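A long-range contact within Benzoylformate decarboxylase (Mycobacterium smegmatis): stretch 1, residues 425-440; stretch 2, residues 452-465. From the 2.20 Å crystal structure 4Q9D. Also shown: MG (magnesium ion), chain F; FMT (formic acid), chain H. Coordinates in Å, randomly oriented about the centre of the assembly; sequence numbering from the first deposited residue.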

# COMPACT_ATOMS: atom_id res chain seq x y z
N ASP B 425 -7.40 11.65 -41.79
CA ASP B 425 -7.38 13.09 -42.04
C ASP B 425 -8.69 13.69 -41.55
O ASP B 425 -9.71 13.57 -42.20
CB ASP B 425 -7.19 13.33 -43.55
CG ASP B 425 -7.35 14.80 -43.97
OD1 ASP B 425 -7.12 15.71 -43.16
OD2 ASP B 425 -7.69 15.04 -45.15
N ARG B 426 -8.68 14.33 -40.39
CA ARG B 426 -9.90 14.94 -39.87
C ARG B 426 -9.49 16.00 -38.90
O ARG B 426 -8.30 16.11 -38.52
CB ARG B 426 -10.80 13.91 -39.20
CG ARG B 426 -10.29 13.44 -37.84
CD ARG B 426 -11.24 12.46 -37.16
NE ARG B 426 -10.56 11.84 -36.03
CZ ARG B 426 -11.09 10.93 -35.23
NH1 ARG B 426 -12.33 10.49 -35.43
NH2 ARG B 426 -10.38 10.45 -34.23
N THR B 427 -10.47 16.80 -38.52
CA THR B 427 -10.24 17.87 -37.59
C THR B 427 -10.78 17.46 -36.23
O THR B 427 -11.74 16.70 -36.11
CB THR B 427 -10.87 19.21 -38.07
OG1 THR B 427 -10.24 19.60 -39.30
CG2 THR B 427 -10.63 20.34 -37.06
N VAL B 428 -10.09 17.92 -35.19
CA VAL B 428 -10.55 17.76 -33.83
C VAL B 428 -11.11 19.09 -33.36
O VAL B 428 -10.43 20.13 -33.42
CB VAL B 428 -9.42 17.32 -32.87
CG1 VAL B 428 -9.95 17.29 -31.40
CG2 VAL B 428 -8.91 15.96 -33.27
N VAL B 429 -12.36 19.06 -32.92
CA VAL B 429 -13.01 20.24 -32.37
C VAL B 429 -13.23 19.99 -30.88
O VAL B 429 -13.92 19.05 -30.48
CB VAL B 429 -14.36 20.50 -33.06
CG1 VAL B 429 -15.11 21.68 -32.38
CG2 VAL B 429 -14.13 20.73 -34.56
N ALA B 430 -12.62 20.83 -30.06
CA ALA B 430 -12.66 20.65 -28.62
C ALA B 430 -13.41 21.83 -28.05
O ALA B 430 -13.00 22.97 -28.23
CB ALA B 430 -11.20 20.58 -28.04
N THR B 431 -14.51 21.56 -27.35
CA THR B 431 -15.24 22.63 -26.71
C THR B 431 -14.95 22.57 -25.21
O THR B 431 -15.33 21.61 -24.53
CB THR B 431 -16.76 22.56 -27.01
OG1 THR B 431 -17.29 21.36 -26.46
CG2 THR B 431 -17.01 22.59 -28.54
N ILE B 432 -14.27 23.60 -24.71
CA ILE B 432 -13.70 23.57 -23.36
C ILE B 432 -14.15 24.79 -22.56
O ILE B 432 -14.06 25.92 -23.05
CB ILE B 432 -12.13 23.59 -23.43
CG1 ILE B 432 -11.61 22.59 -24.47
CG2 ILE B 432 -11.50 23.23 -22.06
CD1 ILE B 432 -11.82 21.12 -24.05
N GLY B 433 -14.62 24.60 -21.33
CA GLY B 433 -14.93 25.74 -20.47
C GLY B 433 -13.65 26.54 -20.14
O GLY B 433 -12.54 26.00 -20.24
N ASP B 434 -13.78 27.80 -19.74
CA ASP B 434 -12.60 28.63 -19.50
C ASP B 434 -11.81 28.16 -18.27
O ASP B 434 -10.59 28.27 -18.25
CB ASP B 434 -12.91 30.16 -19.45
CG ASP B 434 -14.08 30.52 -18.52
OD1 ASP B 434 -14.82 29.64 -18.06
OD2 ASP B 434 -14.29 31.71 -18.26
N GLY B 435 -12.50 27.67 -17.25
CA GLY B 435 -11.82 27.11 -16.08
C GLY B 435 -11.05 25.84 -16.46
O GLY B 435 -9.87 25.68 -16.14
N SER B 436 -11.75 24.93 -17.13
CA SER B 436 -11.16 23.69 -17.61
C SER B 436 -9.96 23.93 -18.50
O SER B 436 -8.97 23.22 -18.41
CB SER B 436 -12.20 22.87 -18.39
OG SER B 436 -13.24 22.45 -17.50
N PHE B 437 -10.06 24.95 -19.36
CA PHE B 437 -8.97 25.28 -20.27
C PHE B 437 -7.65 25.60 -19.54
O PHE B 437 -6.59 25.32 -20.07
CB PHE B 437 -9.34 26.47 -21.16
CG PHE B 437 -8.50 26.58 -22.40
CD1 PHE B 437 -8.58 25.62 -23.41
CD2 PHE B 437 -7.64 27.66 -22.58
CE1 PHE B 437 -7.79 25.72 -24.57
CE2 PHE B 437 -6.85 27.76 -23.72
CZ PHE B 437 -6.92 26.79 -24.71
N GLN B 438 -7.72 26.17 -18.34
CA GLN B 438 -6.50 26.57 -17.61
C GLN B 438 -5.66 25.43 -17.04
O GLN B 438 -4.44 25.58 -16.91
CB GLN B 438 -6.83 27.50 -16.44
CG GLN B 438 -7.75 28.63 -16.81
CD GLN B 438 -7.22 29.45 -17.96
OE1 GLN B 438 -6.07 29.90 -17.95
NE2 GLN B 438 -8.07 29.65 -18.98
N TYR B 439 -6.30 24.32 -16.65
CA TYR B 439 -5.60 23.22 -15.95
C TYR B 439 -4.39 22.71 -16.70
O TYR B 439 -3.33 22.50 -16.10
CB TYR B 439 -6.53 22.02 -15.63
CG TYR B 439 -7.51 22.27 -14.51
CD1 TYR B 439 -7.34 21.72 -13.25
CD2 TYR B 439 -8.65 23.04 -14.74
CE1 TYR B 439 -8.28 21.96 -12.23
CE2 TYR B 439 -9.57 23.29 -13.75
CZ TYR B 439 -9.38 22.76 -12.50
OH TYR B 439 -10.34 23.04 -11.55
N SER B 440 -4.56 22.48 -18.00
CA SER B 440 -3.52 21.89 -18.82
C SER B 440 -3.35 22.74 -20.06
O SER B 440 -3.10 22.23 -21.15
CB SER B 440 -3.89 20.45 -19.22
OG SER B 440 -4.09 19.63 -18.07
N LEU B 452 -1.02 20.74 -35.36
CA LEU B 452 -2.15 19.82 -35.39
C LEU B 452 -3.45 20.53 -35.80
O LEU B 452 -3.66 21.69 -35.45
CB LEU B 452 -2.27 19.13 -34.02
CG LEU B 452 -1.04 18.28 -33.67
CD1 LEU B 452 -1.07 17.85 -32.19
CD2 LEU B 452 -1.00 17.08 -34.58
N PRO B 453 -4.33 19.83 -36.55
CA PRO B 453 -5.62 20.42 -36.93
C PRO B 453 -6.60 20.30 -35.78
O PRO B 453 -7.52 19.47 -35.78
CB PRO B 453 -6.08 19.58 -38.13
CG PRO B 453 -5.50 18.19 -37.81
CD PRO B 453 -4.15 18.47 -37.12
N ILE B 454 -6.42 21.18 -34.79
CA ILE B 454 -7.30 21.22 -33.66
C ILE B 454 -7.87 22.62 -33.51
O ILE B 454 -7.13 23.61 -33.52
CB ILE B 454 -6.57 20.86 -32.35
CG1 ILE B 454 -5.84 19.51 -32.49
CG2 ILE B 454 -7.57 20.84 -31.19
CD1 ILE B 454 -4.97 19.23 -31.27
N VAL B 455 -9.18 22.70 -33.37
CA VAL B 455 -9.83 23.97 -33.09
C VAL B 455 -10.35 23.91 -31.67
O VAL B 455 -11.27 23.15 -31.37
CB VAL B 455 -11.02 24.23 -34.07
CG1 VAL B 455 -11.64 25.58 -33.77
CG2 VAL B 455 -10.55 24.15 -35.53
N PHE B 456 -9.73 24.69 -30.79
CA PHE B 456 -10.15 24.74 -29.39
C PHE B 456 -11.18 25.87 -29.28
O PHE B 456 -10.85 27.04 -29.52
CB PHE B 456 -8.94 25.08 -28.47
CG PHE B 456 -7.84 24.03 -28.48
CD1 PHE B 456 -7.95 22.87 -27.72
CD2 PHE B 456 -6.71 24.21 -29.26
CE1 PHE B 456 -6.92 21.89 -27.72
CE2 PHE B 456 -5.67 23.24 -29.27
CZ PHE B 456 -5.79 22.08 -28.50
N VAL B 457 -12.41 25.53 -28.94
CA VAL B 457 -13.44 26.54 -28.76
C VAL B 457 -13.66 26.71 -27.28
O VAL B 457 -14.21 25.82 -26.61
CB VAL B 457 -14.75 26.12 -29.42
CG1 VAL B 457 -15.85 27.17 -29.13
CG2 VAL B 457 -14.55 25.91 -30.89
N VAL B 458 -13.23 27.84 -26.75
CA VAL B 458 -13.24 28.06 -25.31
C VAL B 458 -14.41 28.96 -24.90
O VAL B 458 -14.51 30.10 -25.34
CB VAL B 458 -11.90 28.69 -24.85
CG1 VAL B 458 -11.95 29.04 -23.38
CG2 VAL B 458 -10.73 27.72 -25.14
N LEU B 459 -15.27 28.44 -24.05
CA LEU B 459 -16.44 29.18 -23.61
C LEU B 459 -16.13 29.99 -22.36
O LEU B 459 -16.08 29.47 -21.24
CB LEU B 459 -17.62 28.22 -23.38
CG LEU B 459 -18.22 27.54 -24.63
CD1 LEU B 459 -17.33 26.48 -25.18
CD2 LEU B 459 -19.57 26.92 -24.26
N ARG B 460 -15.92 31.28 -22.57
CA ARG B 460 -15.47 32.18 -21.54
C ARG B 460 -16.67 32.90 -20.87
O ARG B 460 -17.16 33.91 -21.36
CB ARG B 460 -14.48 33.20 -22.14
CG ARG B 460 -14.06 34.39 -21.20
CD ARG B 460 -12.93 33.98 -20.27
NE ARG B 460 -12.47 35.08 -19.42
CZ ARG B 460 -12.36 35.01 -18.10
NH1 ARG B 460 -12.67 33.87 -17.48
NH2 ARG B 460 -11.95 36.07 -17.42
N ASN B 461 -17.12 32.36 -19.74
CA ASN B 461 -18.17 33.02 -18.96
C ASN B 461 -17.68 33.55 -17.61
O ASN B 461 -18.49 34.02 -16.81
CB ASN B 461 -19.39 32.10 -18.78
CG ASN B 461 -19.04 30.79 -18.08
OD1 ASN B 461 -17.95 30.63 -17.54
ND2 ASN B 461 -19.98 29.86 -18.08
N GLY B 462 -16.38 33.46 -17.34
CA GLY B 462 -15.82 34.07 -16.13
C GLY B 462 -16.02 33.27 -14.84
O GLY B 462 -15.82 33.78 -13.73
N GLU B 463 -16.40 31.99 -14.96
CA GLU B 463 -16.65 31.19 -13.74
C GLU B 463 -16.55 29.69 -13.96
O GLU B 463 -16.69 29.20 -15.08
CB GLU B 463 -18.05 31.49 -13.18
CG GLU B 463 -19.14 31.32 -14.21
CD GLU B 463 -20.52 31.74 -13.69
OE1 GLU B 463 -20.62 32.72 -12.91
OE2 GLU B 463 -21.50 31.08 -14.08
N TYR B 464 -16.35 28.96 -12.87
CA TYR B 464 -16.38 27.51 -12.96
C TYR B 464 -17.81 26.98 -13.04
O TYR B 464 -18.73 27.55 -12.47
CB TYR B 464 -15.71 26.89 -11.74
CG TYR B 464 -14.21 26.97 -11.76
CD1 TYR B 464 -13.46 26.27 -12.71
CD2 TYR B 464 -13.53 27.66 -10.77
CE1 TYR B 464 -12.07 26.28 -12.68
CE2 TYR B 464 -12.15 27.69 -10.73
CZ TYR B 464 -11.42 27.01 -11.69
OH TYR B 464 -10.05 27.05 -11.65
N ALA B 465 -17.97 25.86 -13.74
CA ALA B 465 -19.24 25.14 -13.80
C ALA B 465 -19.48 24.38 -12.50
O ALA B 465 -18.90 23.32 -12.27
CB ALA B 465 -19.24 24.20 -14.98
MG MG F . -16.78 28.74 -17.26
C FMT H . -15.57 25.48 -16.93
O1 FMT H . -14.68 24.66 -17.08
O2 FMT H . -15.35 26.67 -16.70
O HOH W 1 -8.59 26.33 -13.69
O HOH W 2 -17.33 28.15 -19.54

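Strands 428-433 and 454-460 lie side by side as parallel neighbours in a sheet: their axes approach to 4.7 Å, and their N-to-C directions differ by 24°, the modest twist usual in such sheets. The register is unbroken, from Val 428 beside Ile 454 to Gly 433 beside Leu 459, with paired CA atoms 4.8 to 5.0 Å apart. The hydrogen bonds follow the parallel pattern, in which alternate residues of the first strand use both their N and O atoms. Val 428 N donates to Pro 453 O (3.1 Å) and Val 428 O accepts from Val 455 N (2.9 Å). Ala 430 N then bonds Val 455 O (3.0 Å), while Val 457 N reaches Ala 430 O at 2.7 Å. The ladder continues with Ile 432 N to Val 457 O (2.9 Å) and Leu 459 N to Ile 432 O (3.0 Å). N-H...O angles of 157° to 176° support all six; the last rung, Asp 434 N to Leu 459 O (3.2 Å), is weak at 128°.

Side chains alternate between the sheet's faces. Val 428, Ala 430 and Ile 432 share one with Ile 454, Phe 456 and Val 458. The small Ala 430 lies beside an aromatic ring, its CB 4.0 Å from Phe 456 CD1. Phe 437, on the segment after the first strand, packs on this face: Val 458 CG2 sits 3.6 Å from the centroid of the Phe 437 ring and 15° off its normal, a CH-pi contact over the ring face. Phe 437 CE1 also meets Phe 456 CB at 4.1 Å.

Beyond the paired strands, polar chemistry takes over at Asp 434. Asp 434 OD2 accepts from Gly 462 N (2.9 Å) and forms a salt bridge with Arg 460 NH1 (2.8 Å), at the edge of the guanidinium. Asp 434 OD1 binds the magnesium ion MG at 2.3 Å. Asn 461 OD1 and Glu 463 O each lie 2.2 Å from MG, so the metal ties the two stretches together. This explains why Asp 434 OD1 and Asn 461 OD1 can sit 3.3 Å apart without a hydrogen bond: both are ligands. Formic acid FMT O2 (2.6 Å from MG) and water 2 (its O 2.4 Å from MG) also coordinate it.

Gly 435 CA approaches Tyr 464 CE1 to 3.5 Å; an ideal CB there would clash with the ring, 2.4 Å from Tyr 464 CD1. Water 1 bridges the same pair, its O donating to Gly 435 O (2.8 Å) and accepting from Tyr 464 OH (2.6 Å).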